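Local coordinates for protein dally-like, isoform A (Drosophila melanogaster, PDB 6XTZ) that is a GPI-anchored glypican, probably a cell-surface proteoglycan, whose core binds Wnt proteins and shields their palmitoleate lipid to enable signalling at a distance, at residues A[20-26]-A[53-57]; A[38-42]-A[236-240]; A[195-200]-A[283-289]. The protein carries 5 engineered substitutions. The contacts are given in a common frame with arbitrary orientation. Residue numbers count along the deposited sequence, not the author numbering.

Interactions 1 and 2 form one continuous assembly at one end of the elongated, all-helical glypican core, their centres about 13 Å apart. Glu54, on the helix of interaction 1, probably accepts two backbone hydrogen bonds from interaction 2: Glu54 OE2 is 2.6 Å from Tyr39 N, and Glu54 OE2 is 2.8 Å from Cys40 N. Arg20 NH1 packs on Ala238 CB at 3.7 Å. Interaction 3 lies on the opposite side of the chain's centre, its centre about 60 Å from that of interaction 1 and about 59 Å from that of interaction 2. It borders the lipid-binding site: the side chain of Ile289 is about 4 Å from the bound O-palmitoleoyl serine.

Interaction 1 (A[20-26]-A[53-57]); sequences RGIDAIE and METRM
Residues 53-57 occupy the first turns of the long helix 51-110, and residues 20-26 pass beside them as the loop that leaves helix 14-19. Met53 and Met57 lie one turn apart, joined by the bond from Met57 N to Met53 O (3.1 Å); across the contact, CA of Ile22 is 6.9 Å from CA of Met53 and CA of Arg20 is 7.1 Å from CA of Met57. Ile22 (chi1 m, chi2 t) is the apolar centre: its CD1 reaches Met53 CE at 3.8 Å and Met57 SD at 4.0 Å, while its CG1 rests 3.6 Å from Arg56 CD. The methionines share chi1 m and chi2 t but differ at chi3, p in Met53 and m in Met57. Gly21, with phi/psi of 92/6, is the C' residue of a Schellman motif that ends helix 14-19 and turns the chain along helix 51-110; a side chain here would jam against the preceding carbonyl. Arg20, extended as m, t, t, donates a weak hydrogen bond from NH1 to Met57 SD (3.3 Å), and NH1 also bonds His235 O. Arg56 starts t, t and bends at chi3 (m), bringing its NE within 3.6 Å of Gly21 O. From there its NH1 forms a salt bridge with Glu26 OE1 (3.2 Å, weak as a hydrogen bond), Glu26 being m at chi1 with helical backbone angles.

Interaction 2 (A[38-42]-A[236-240]); sequences RYCES and CGACK
The side chain of Cys40 points toward residues 236-240 and meets that of Cys236, their SG atoms joined in a disulfide of 2.0 Å with chi3 of -82°. This crosslink belongs to the cysteine-rich end of the glypican core and ties the loop before helix 51-110 to the short helix 236-239, nearly 200 residues later in sequence. The CA atoms of the two cysteines are 5.3 Å apart, and both side chains are m at chi1. Residues 38-42 have no regular structure; the backbone is extended at Cys40 (-73/164) and Glu41 (-77/139). Residues 236-240 instead make a weakly bonded helical turn, with Lys240 N bonded to Gly237 O at 3.2 Å. Cys239, also chi1 m, comes round to the same side, its SG 3.7 Å from Cys40 SG. Cys239 is itself disulfide-bonded to Cys49, so two crosslinks lie side by side and fasten the same turn to the N-terminal region. Beyond the sulfurs, Glu41 (t, t) reaches out to meet Lys240, which is m at chi1 and then t through chi4. The lysine ammonium also bonds His487 O, and its salt bridge closes the outer side of the contact, with Lys240 NZ donating to Glu41 OE1 at 2.7 Å.

Interaction 3 (A[195-200]-A[283-289]); sequences RSFVAT and LLGSFNI
Phe287 is the apolar centre, its ring laid against helix 185-216 beside Arg195 and Ala199. With chi1 m and chi2 near 0°, the ring takes Arg195 CB over one face, a CH-pi contact of 3.8 Å from that atom to the ring centroid, while Ala199 CB lies at its edge, 3.9 Å from Phe287 CD2. The extended Arg195 (m, t, t) continues past the ring, its CD 3.5 Å from Phe287 CE1. Farther along the helix, Leu283 (m, t) places CD2 3.8 Å from Ala199 CB and 3.6 Å from Thr200 OG1; Ile289 (t, p) sets CD1 3.8 Å from Phe197 CE1. The register pairs Ser196 with Phe287 (CA atoms 4.7 Å apart) and Thr200 with Leu283 (6.9 Å). Between these apolar groups Ser196, chi1 t, donates from OG to Phe287 O at 2.6 Å, and Thr200 OG1 donates to Ser196 O of its own helix at 2.6 Å. A water accepts from Ile289 N (3.1 Å) and donates weakly to Thr200 OG1 (3.4 Å). A type I turn over Gly285-Asn288 reverses the chain, and Asn288 OD1 caps Val290 N at the start of helix 290-293. Ile289 lines the palmitoleoyl-serine pocket and touches Phe91 of helix 51-110, whereas Phe197 packs on Leu95 of that helix and on helices 118-134 and 139-158.

Interaction 1 (A[20-26]-A[53-57])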
ATOM      1  N   ARG A  20      23.363 -18.267 -25.617  1.00 62.42           N
ATOM      2  CA  ARG A  20      21.924 -18.299 -25.404  1.00 59.97           C
ATOM      3  C   ARG A  20      21.365 -19.715 -25.362  1.00 63.69           C
ATOM      4  O   ARG A  20      20.142 -19.887 -25.365  1.00 71.27           O
ATOM      5  CB  ARG A  20      21.216 -17.486 -26.491  1.00 57.15           C
ATOM      6  CG  ARG A  20      21.532 -15.998 -26.447  1.00 59.03           C
ATOM      7  CD  ARG A  20      20.993 -15.274 -27.672  1.00 57.46           C
ATOM      8  NE  ARG A  20      21.273 -13.841 -27.626  1.00 53.21           N
ATOM      9  CZ  ARG A  20      20.979 -12.992 -28.606  1.00 50.79           C
ATOM     10  NH1 ARG A  20      20.399 -13.431 -29.715  1.00 47.08           N
ATOM     11  NH2 ARG A  20      21.269 -11.704 -28.479  1.00 44.96           N
ATOM     12  N   GLY A  21      22.228 -20.727 -25.319  1.00 57.16           N
ATOM     13  CA  GLY A  21      21.789 -22.103 -25.229  1.00 59.12           C
ATOM     14  C   GLY A  21      21.601 -22.816 -26.547  1.00 63.13           C
ATOM     15  O   GLY A  21      21.113 -23.952 -26.552  1.00 60.63           O
ATOM     16  N   ILE A  22      21.965 -22.192 -27.662  1.00 66.70           N
ATOM     17  CA  ILE A  22      21.808 -22.794 -28.981  1.00 69.71           C
ATOM     18  C   ILE A  22      23.048 -23.618 -29.296  1.00 80.22           C
ATOM     19  O   ILE A  22      24.176 -23.115 -29.228  1.00 84.39           O
ATOM     20  CB  ILE A  22      21.575 -21.716 -30.052  1.00 64.82           C
ATOM     21  CG1 ILE A  22      20.384 -20.833 -29.672  1.00 66.06           C
ATOM     22  CG2 ILE A  22      21.357 -22.357 -31.412  1.00 62.95           C
ATOM     23  CD1 ILE A  22      20.137 -19.688 -30.629  1.00 60.86           C
ATOM     24  N   ASP A  23      22.841 -24.886 -29.642  1.00 84.04           N
ATOM     25  CA  ASP A  23      23.955 -25.761 -29.974  1.00 87.48           C
ATOM     26  C   ASP A  23      24.572 -25.359 -31.310  1.00 83.93           C
ATOM     27  O   ASP A  23      23.898 -24.837 -32.200  1.00 81.11           O
ATOM     28  CB  ASP A  23      23.495 -27.218 -30.023  1.00 95.16           C
ATOM     29  CG  ASP A  23      22.921 -27.692 -28.702  1.00101.26           C
ATOM     30  OD1 ASP A  23      23.389 -27.220 -27.645  1.00102.62           O
ATOM     31  OD2 ASP A  23      22.000 -28.535 -28.722  1.00103.24           O
ATOM     32  N   ALA A  24      25.876 -25.616 -31.441  1.00 85.71           N
ATOM     33  CA  ALA A  24      26.594 -25.251 -32.658  1.00 83.88           C
ATOM     34  C   ALA A  24      26.072 -25.989 -33.883  1.00 82.66           C
ATOM     35  O   ALA A  24      26.277 -25.519 -35.008  1.00 78.14           O
ATOM     36  CB  ALA A  24      28.090 -25.519 -32.486  1.00 80.90           C
ATOM     37  N   ILE A  25      25.406 -27.130 -33.693  1.00 88.50           N
ATOM     38  CA  ILE A  25      24.853 -27.865 -34.825  1.00 93.79           C
ATOM     39  C   ILE A  25      23.720 -27.075 -35.471  1.00 93.34           C
ATOM     40  O   ILE A  25      23.578 -27.057 -36.700  1.00 96.46           O
ATOM     41  CB  ILE A  25      24.386 -29.265 -34.379  1.00 99.86           C
ATOM     42  CG1 ILE A  25      25.567 -30.095 -33.865  1.00105.38           C
ATOM     43  CG2 ILE A  25      23.688 -29.991 -35.521  1.00 98.44           C
ATOM     44  CD1 ILE A  25      25.778 -30.017 -32.363  1.00106.60           C
ATOM     45  N   GLU A  26      22.907 -26.399 -34.658  1.00 89.63           N
ATOM     46  CA  GLU A  26      21.776 -25.640 -35.176  1.00 86.03           C
ATOM     47  C   GLU A  26      22.189 -24.319 -35.811  1.00 81.42           C
ATOM     48  O   GLU A  26      21.437 -23.781 -36.630  1.00 80.45           O
ATOM     49  CB  GLU A  26      20.769 -25.363 -34.057  1.00 85.14           C
ATOM     50  CG  GLU A  26      20.444 -26.564 -33.184  1.00 88.03           C
ATOM     51  CD  GLU A  26      19.421 -26.239 -32.113  1.00 93.04           C
ATOM     52  OE1 GLU A  26      18.604 -25.320 -32.331  1.00 90.34           O
ATOM     53  OE2 GLU A  26      19.438 -26.896 -31.050  1.00 95.96           O
ATOM     54  N   MET A  53      15.906 -21.413 -33.827  1.00 47.36           N
ATOM     55  CA  MET A  53      16.704 -20.516 -32.996  1.00 47.00           C
ATOM     56  C   MET A  53      15.862 -19.356 -32.486  1.00 49.56           C
ATOM     57  O   MET A  53      15.984 -18.950 -31.325  1.00 54.80           O
ATOM     58  CB  MET A  53      17.905 -19.996 -33.785  1.00 46.42           C
ATOM     59  CG  MET A  53      18.913 -21.062 -34.161  1.00 48.61           C
ATOM     60  SD  MET A  53      20.157 -20.415 -35.289  1.00 56.37           S
ATOM     61  CE  MET A  53      20.806 -19.047 -34.332  1.00 50.51           C
ATOM     62  N   GLU A  54      14.996 -18.812 -33.342  1.00 48.61           N
ATOM     63  CA  GLU A  54      14.135 -17.708 -32.937  1.00 44.38           C
ATOM     64  C   GLU A  54      13.149 -18.142 -31.861  1.00 46.47           C
ATOM     65  O   GLU A  54      12.887 -17.393 -30.913  1.00 45.63           O
ATOM     66  CB  GLU A  54      13.396 -17.154 -34.153  1.00 46.26           C
ATOM     67  CG  GLU A  54      12.598 -15.898 -33.874  1.00 42.85           C
ATOM     68  CD  GLU A  54      11.744 -15.483 -35.052  1.00 42.87           C
ATOM     69  OE1 GLU A  54      11.194 -16.373 -35.736  1.00 45.38           O
ATOM     70  OE2 GLU A  54      11.625 -14.265 -35.296  1.00 45.53           O
ATOM     71  N   THR A  55      12.593 -19.349 -31.989  1.00 47.50           N
ATOM     72  CA  THR A  55      11.628 -19.826 -31.003  1.00 46.85           C
ATOM     73  C   THR A  55      12.282 -20.028 -29.642  1.00 49.67           C
ATOM     74  O   THR A  55      11.705 -19.661 -28.611  1.00 47.37           O
ATOM     75  CB  THR A  55      10.977 -21.123 -31.485  1.00 48.30           C
ATOM     76  OG1 THR A  55      10.335 -20.896 -32.747  1.00 53.85           O
ATOM     77  CG2 THR A  55       9.943 -21.609 -30.479  1.00 46.53           C
ATOM     78  N   ARG A  56      13.488 -20.603 -29.616  1.00 51.40           N
ATOM     79  CA  ARG A  56      14.192 -20.796 -28.351  1.00 51.64           C
ATOM     80  C   ARG A  56      14.457 -19.463 -27.662  1.00 51.99           C
ATOM     81  O   ARG A  56      14.146 -19.286 -26.479  1.00 53.56           O
ATOM     82  CB  ARG A  56      15.502 -21.552 -28.584  1.00 55.75           C
ATOM     83  CG  ARG A  56      16.459 -21.490 -27.401  1.00 56.37           C
ATOM     84  CD  ARG A  56      17.742 -22.267 -27.658  1.00 61.64           C
ATOM     85  NE  ARG A  56      17.604 -23.688 -27.351  1.00 67.63           N
ATOM     86  CZ  ARG A  56      17.400 -24.635 -28.260  1.00 76.68           C
ATOM     87  NH1 ARG A  56      17.309 -24.319 -29.545  1.00 75.41           N
ATOM     88  NH2 ARG A  56      17.290 -25.903 -27.884  1.00 83.65           N
ATOM     89  N   MET A  57      15.033 -18.507 -28.394  1.00 52.40           N
ATOM     90  CA  MET A  57      15.296 -17.194 -27.824  1.00 47.86           C
ATOM     91  C   MET A  57      14.013 -16.445 -27.487  1.00 50.75           C
ATOM     92  O   MET A  57      14.028 -15.584 -26.601  1.00 52.02           O
ATOM     93  CB  MET A  57      16.155 -16.370 -28.784  1.00 50.21           C
ATOM     94  CG  MET A  57      17.494 -17.014 -29.116  1.00 50.22           C
ATOM     95  SD  MET A  57      18.485 -16.031 -30.258  1.00 52.12           S
ATOM     96  CE  MET A  57      17.447 -16.045 -31.715  1.00 48.04           C
TER

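Interaction 2 (A[38-42]-A[236-240])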
ATOM      1  N   ARG A  38       9.295 -15.153 -37.529  1.00 45.97           N
ATOM      2  CA  ARG A  38       8.067 -14.551 -37.021  1.00 46.73           C
ATOM      3  C   ARG A  38       8.280 -13.170 -36.421  1.00 56.49           C
ATOM      4  O   ARG A  38       7.401 -12.309 -36.542  1.00 58.48           O
ATOM      5  CB  ARG A  38       7.434 -15.460 -35.963  1.00 46.95           C
ATOM      6  CG  ARG A  38       6.938 -16.789 -36.496  1.00 56.50           C
ATOM      7  CD  ARG A  38       6.271 -17.603 -35.398  1.00 55.28           C
ATOM      8  NE  ARG A  38       7.233 -18.136 -34.439  1.00 54.32           N
ATOM      9  CZ  ARG A  38       6.906 -18.914 -33.413  1.00 53.17           C
ATOM     10  NH1 ARG A  38       5.640 -19.250 -33.212  1.00 51.18           N
ATOM     11  NH2 ARG A  38       7.846 -19.361 -32.590  1.00 54.74           N
ATOM     12  N   TYR A  39       9.417 -12.942 -35.772  1.00 58.02           N
ATOM     13  CA  TYR A  39       9.647 -11.705 -35.038  1.00 48.96           C
ATOM     14  C   TYR A  39      10.790 -10.886 -35.614  1.00 50.62           C
ATOM     15  O   TYR A  39      10.647  -9.669 -35.780  1.00 50.00           O
ATOM     16  CB  TYR A  39       9.918 -12.016 -33.559  1.00 49.01           C
ATOM     17  CG  TYR A  39       8.967 -13.035 -32.976  1.00 47.68           C
ATOM     18  CD1 TYR A  39       7.596 -12.812 -32.974  1.00 49.04           C
ATOM     19  CD2 TYR A  39       9.439 -14.218 -32.422  1.00 42.82           C
ATOM     20  CE1 TYR A  39       6.721 -13.740 -32.442  1.00 46.02           C
ATOM     21  CE2 TYR A  39       8.572 -15.151 -31.886  1.00 41.95           C
ATOM     22  CZ  TYR A  39       7.215 -14.907 -31.901  1.00 47.20           C
ATOM     23  OH  TYR A  39       6.348 -15.832 -31.369  1.00 54.34           O
ATOM     24  N   CYS A  40      11.922 -11.512 -35.920  1.00 50.97           N
ATOM     25  CA  CYS A  40      13.005 -10.786 -36.561  1.00 46.84           C
ATOM     26  C   CYS A  40      12.658 -10.501 -38.018  1.00 48.81           C
ATOM     27  O   CYS A  40      11.744 -11.092 -38.599  1.00 52.91           O
ATOM     28  CB  CYS A  40      14.313 -11.574 -36.486  1.00 44.49           C
ATOM     29  SG  CYS A  40      14.767 -12.139 -34.835  1.00 54.81           S
ATOM     30  N   GLU A  41      13.407  -9.577 -38.611  1.00 51.83           N
ATOM     31  CA  GLU A  41      13.272  -9.303 -40.032  1.00 59.45           C
ATOM     32  C   GLU A  41      13.961 -10.395 -40.840  1.00 59.80           C
ATOM     33  O   GLU A  41      15.046 -10.862 -40.484  1.00 60.48           O
ATOM     34  CB  GLU A  41      13.869  -7.937 -40.379  1.00 65.36           C
ATOM     35  CG  GLU A  41      13.670  -7.534 -41.834  1.00 74.55           C
ATOM     36  CD  GLU A  41      14.284  -6.185 -42.161  1.00 79.69           C
ATOM     37  OE1 GLU A  41      15.040  -5.655 -41.321  1.00 79.73           O
ATOM     38  OE2 GLU A  41      14.007  -5.656 -43.259  1.00 80.51           O
ATOM     39  N   SER A  42      13.314 -10.807 -41.932  1.00 54.27           N
ATOM     40  CA  SER A  42      13.859 -11.783 -42.872  1.00 56.06           C
ATOM     41  C   SER A  42      13.991 -11.100 -44.227  1.00 61.06           C
ATOM     42  O   SER A  42      13.125 -11.257 -45.099  1.00 62.12           O
ATOM     43  CB  SER A  42      12.978 -13.025 -42.967  1.00 55.62           C
ATOM     44  OG  SER A  42      13.162 -13.866 -41.846  1.00 62.15           O
ATOM     45  N   CYS A 236      17.044 -10.193 -31.793  1.00 55.51           N
ATOM     46  CA  CYS A 236      17.105 -10.107 -33.249  1.00 55.55           C
ATOM     47  C   CYS A 236      18.309  -9.325 -33.758  1.00 56.83           C
ATOM     48  O   CYS A 236      18.600  -9.393 -34.958  1.00 54.90           O
ATOM     49  CB  CYS A 236      15.821  -9.485 -33.796  1.00 52.22           C
ATOM     50  SG  CYS A 236      14.373 -10.551 -33.633  1.00 54.32           S
ATOM     51  N   GLY A 237      19.010  -8.594 -32.892  1.00 56.39           N
ATOM     52  CA  GLY A 237      20.226  -7.926 -33.326  1.00 56.54           C
ATOM     53  C   GLY A 237      21.289  -8.904 -33.785  1.00 54.98           C
ATOM     54  O   GLY A 237      21.974  -8.668 -34.783  1.00 51.91           O
ATOM     55  N   ALA A 238      21.433 -10.024 -33.071  1.00 55.20           N
ATOM     56  CA  ALA A 238      22.416 -11.027 -33.463  1.00 50.99           C
ATOM     57  C   ALA A 238      22.023 -11.724 -34.757  1.00 55.36           C
ATOM     58  O   ALA A 238      22.893 -12.222 -35.481  1.00 51.00           O
ATOM     59  CB  ALA A 238      22.600 -12.050 -32.343  1.00 47.50           C
ATOM     60  N   CYS A 239      20.725 -11.775 -35.067  1.00 55.37           N
ATOM     61  CA  CYS A 239      20.290 -12.389 -36.316  1.00 55.45           C
ATOM     62  C   CYS A 239      20.741 -11.600 -37.539  1.00 56.76           C
ATOM     63  O   CYS A 239      20.789 -12.162 -38.638  1.00 57.66           O
ATOM     64  CB  CYS A 239      18.769 -12.550 -36.324  1.00 56.48           C
ATOM     65  SG  CYS A 239      18.137 -13.612 -35.001  1.00 56.10           S
ATOM     66  N   LYS A 240      21.070 -10.320 -37.378  1.00 56.07           N
ATOM     67  CA  LYS A 240      21.641  -9.518 -38.450  1.00 60.28           C
ATOM     68  C   LYS A 240      23.158  -9.413 -38.361  1.00 59.56           C
ATOM     69  O   LYS A 240      23.748  -8.551 -39.019  1.00 58.53           O
ATOM     70  CB  LYS A 240      21.027  -8.117 -38.456  1.00 60.17           C
ATOM     71  CG  LYS A 240      19.606  -8.053 -38.995  1.00 58.61           C
ATOM     72  CD  LYS A 240      19.176  -6.613 -39.212  1.00 60.05           C
ATOM     73  CE  LYS A 240      17.832  -6.545 -39.909  1.00 62.02           C
ATOM     74  NZ  LYS A 240      17.440  -5.149 -40.245  1.00 62.27           N
TER

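Interaction 3 (A[195-200]-A[283-289])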
ATOM      1  N   ARG A 195      -9.994   9.618  15.977  1.00 45.96           N
ATOM      2  CA  ARG A 195      -9.059   9.874  14.885  1.00 44.72           C
ATOM      3  C   ARG A 195      -7.837   8.972  14.983  1.00 45.25           C
ATOM      4  O   ARG A 195      -7.354   8.453  13.970  1.00 45.95           O
ATOM      5  CB  ARG A 195      -8.624  11.338  14.892  1.00 44.64           C
ATOM      6  CG  ARG A 195      -9.700  12.340  14.530  1.00 50.12           C
ATOM      7  CD  ARG A 195      -9.198  13.738  14.839  1.00 56.71           C
ATOM      8  NE  ARG A 195     -10.054  14.788  14.299  1.00 60.46           N
ATOM      9  CZ  ARG A 195      -9.816  16.085  14.452  1.00 59.79           C
ATOM     10  NH1 ARG A 195      -8.748  16.487  15.127  1.00 50.73           N
ATOM     11  NH2 ARG A 195     -10.640  16.983  13.926  1.00 67.61           N
ATOM     12  N   SER A 196      -7.321   8.775  16.199  1.00 45.07           N
ATOM     13  CA  SER A 196      -6.107   7.988  16.377  1.00 47.05           C
ATOM     14  C   SER A 196      -6.335   6.528  16.004  1.00 44.55           C
ATOM     15  O   SER A 196      -5.514   5.920  15.309  1.00 45.17           O
ATOM     16  CB  SER A 196      -5.617   8.106  17.819  1.00 47.21           C
ATOM     17  OG  SER A 196      -4.348   7.495  17.974  1.00 56.04           O
ATOM     18  N   PHE A 197      -7.452   5.950  16.453  1.00 43.08           N
ATOM     19  CA  PHE A 197      -7.706   4.538  16.188  1.00 39.77           C
ATOM     20  C   PHE A 197      -8.053   4.291  14.726  1.00 42.57           C
ATOM     21  O   PHE A 197      -7.680   3.255  14.161  1.00 42.81           O
ATOM     22  CB  PHE A 197      -8.817   4.025  17.103  1.00 38.19           C
ATOM     23  CG  PHE A 197      -8.318   3.507  18.421  1.00 44.28           C
ATOM     24  CD1 PHE A 197      -8.062   4.375  19.471  1.00 42.73           C
ATOM     25  CD2 PHE A 197      -8.096   2.152  18.606  1.00 42.67           C
ATOM     26  CE1 PHE A 197      -7.597   3.898  20.682  1.00 38.55           C
ATOM     27  CE2 PHE A 197      -7.632   1.670  19.816  1.00 39.53           C
ATOM     28  CZ  PHE A 197      -7.382   2.544  20.854  1.00 39.80           C
ATOM     29  N   VAL A 198      -8.770   5.223  14.093  1.00 44.54           N
ATOM     30  CA  VAL A 198      -9.078   5.073  12.674  1.00 44.11           C
ATOM     31  C   VAL A 198      -7.805   5.167  11.843  1.00 41.00           C
ATOM     32  O   VAL A 198      -7.571   4.355  10.944  1.00 41.48           O
ATOM     33  CB  VAL A 198     -10.122   6.115  12.233  1.00 40.81           C
ATOM     34  CG1 VAL A 198     -10.324   6.054  10.727  1.00 36.89           C
ATOM     35  CG2 VAL A 198     -11.439   5.880  12.951  1.00 40.90           C
ATOM     36  N   ALA A 199      -6.956   6.154  12.141  1.00 41.47           N
ATOM     37  CA  ALA A 199      -5.711   6.304  11.394  1.00 38.78           C
ATOM     38  C   ALA A 199      -4.775   5.125  11.634  1.00 42.48           C
ATOM     39  O   ALA A 199      -4.086   4.677  10.711  1.00 46.00           O
ATOM     40  CB  ALA A 199      -5.028   7.618  11.768  1.00 33.27           C
ATOM     41  N   THR A 200      -4.741   4.607  12.863  1.00 41.11           N
ATOM     42  CA  THR A 200      -3.844   3.498  13.173  1.00 39.86           C
ATOM     43  C   THR A 200      -4.281   2.222  12.464  1.00 41.91           C
ATOM     44  O   THR A 200      -3.459   1.524  11.857  1.00 40.96           O
ATOM     45  CB  THR A 200      -3.781   3.277  14.685  1.00 42.47           C
ATOM     46  OG1 THR A 200      -3.393   4.497  15.331  1.00 42.75           O
ATOM     47  CG2 THR A 200      -2.774   2.188  15.022  1.00 29.14           C
ATOM     48  N   LEU A 283       0.231   9.797  12.392  1.00 43.31           N
ATOM     49  CA  LEU A 283       0.532   8.829  13.443  1.00 40.15           C
ATOM     50  C   LEU A 283       1.767   9.220  14.242  1.00 42.55           C
ATOM     51  O   LEU A 283       1.855   8.905  15.432  1.00 48.90           O
ATOM     52  CB  LEU A 283       0.714   7.439  12.838  1.00 39.73           C
ATOM     53  CG  LEU A 283      -0.535   6.825  12.207  1.00 40.28           C
ATOM     54  CD1 LEU A 283      -0.229   5.435  11.669  1.00 30.32           C
ATOM     55  CD2 LEU A 283      -1.666   6.777  13.222  1.00 38.61           C
ATOM     56  N   LEU A 284       2.727   9.891  13.613  1.00 43.00           N
ATOM     57  CA  LEU A 284       3.906  10.376  14.311  1.00 43.79           C
ATOM     58  C   LEU A 284       3.695  11.749  14.934  1.00 52.29           C
ATOM     59  O   LEU A 284       4.598  12.254  15.608  1.00 57.44           O
ATOM     60  CB  LEU A 284       5.104  10.423  13.357  1.00 38.80           C
ATOM     61  CG  LEU A 284       5.536   9.080  12.761  1.00 42.41           C
ATOM     62  CD1 LEU A 284       6.585   9.279  11.681  1.00 38.10           C
ATOM     63  CD2 LEU A 284       6.054   8.155  13.852  1.00 46.30           C
ATOM     64  N   GLY A 285       2.529  12.358  14.729  1.00 52.61           N
ATOM     65  CA  GLY A 285       2.262  13.678  15.260  1.00 48.88           C
ATOM     66  C   GLY A 285       0.935  13.798  15.981  1.00 48.04           C
ATOM     67  O   GLY A 285       0.758  13.236  17.065  1.00 50.84           O
ATOM     68  N   SER A 286      -0.013  14.512  15.365  1.00 50.55           N
ATOM     69  CA  SER A 286      -1.244  14.887  16.056  1.00 51.86           C
ATOM     70  C   SER A 286      -2.063  13.667  16.461  1.00 52.22           C
ATOM     71  O   SER A 286      -2.624  13.625  17.561  1.00 45.04           O
ATOM     72  CB  SER A 286      -2.079  15.810  15.170  1.00 52.93           C
ATOM     73  OG  SER A 286      -1.282  16.842  14.617  1.00 59.87           O
ATOM     74  N   PHE A 287      -2.151  12.670  15.586  1.00 49.73           N
ATOM     75  CA  PHE A 287      -3.004  11.516  15.831  1.00 43.97           C
ATOM     76  C   PHE A 287      -2.311  10.427  16.638  1.00 45.65           C
ATOM     77  O   PHE A 287      -2.867   9.334  16.783  1.00 50.12           O
ATOM     78  CB  PHE A 287      -3.510  10.938  14.507  1.00 42.87           C
ATOM     79  CG  PHE A 287      -4.517  11.809  13.802  1.00 43.48           C
ATOM     80  CD1 PHE A 287      -4.933  13.012  14.353  1.00 44.32           C
ATOM     81  CD2 PHE A 287      -5.059  11.413  12.590  1.00 42.95           C
ATOM     82  CE1 PHE A 287      -5.859  13.807  13.702  1.00 45.80           C
ATOM     83  CE2 PHE A 287      -5.985  12.201  11.937  1.00 46.23           C
ATOM     84  CZ  PHE A 287      -6.385  13.398  12.492  1.00 48.29           C
ATOM     85  N   ASN A 288      -1.116  10.695  17.159  1.00 42.41           N
ATOM     86  CA  ASN A 288      -0.400   9.692  17.935  1.00 48.12           C
ATOM     87  C   ASN A 288      -1.182   9.346  19.196  1.00 50.77           C
ATOM     88  O   ASN A 288      -1.599  10.232  19.947  1.00 49.51           O
ATOM     89  CB  ASN A 288       0.997  10.200  18.291  1.00 55.64           C
ATOM     90  CG  ASN A 288       1.917   9.093  18.766  1.00 60.99           C
ATOM     91  OD1 ASN A 288       1.551   8.290  19.623  1.00 63.04           O
ATOM     92  ND2 ASN A 288       3.116   9.037  18.198  1.00 59.15           N
ATOM     93  N   ILE A 289      -1.379   8.045  19.423  1.00 54.90           N
ATOM     94  CA  ILE A 289      -2.170   7.600  20.563  1.00 54.93           C
ATOM     95  C   ILE A 289      -1.486   7.926  21.884  1.00 56.44           C
ATOM     96  O   ILE A 289      -2.144   7.956  22.931  1.00 54.15           O
ATOM     97  CB  ILE A 289      -2.464   6.092  20.443  1.00 52.34           C
ATOM     98  CG1 ILE A 289      -3.622   5.695  21.360  1.00 57.28           C
ATOM     99  CG2 ILE A 289      -1.221   5.273  20.764  1.00 50.21           C
ATOM    100  CD1 ILE A 289      -4.895   6.470  21.107  1.00 61.78           C
TER
HETATM  101  O   HOH W   1      -1.005   5.915  17.266  1.00 47.91           O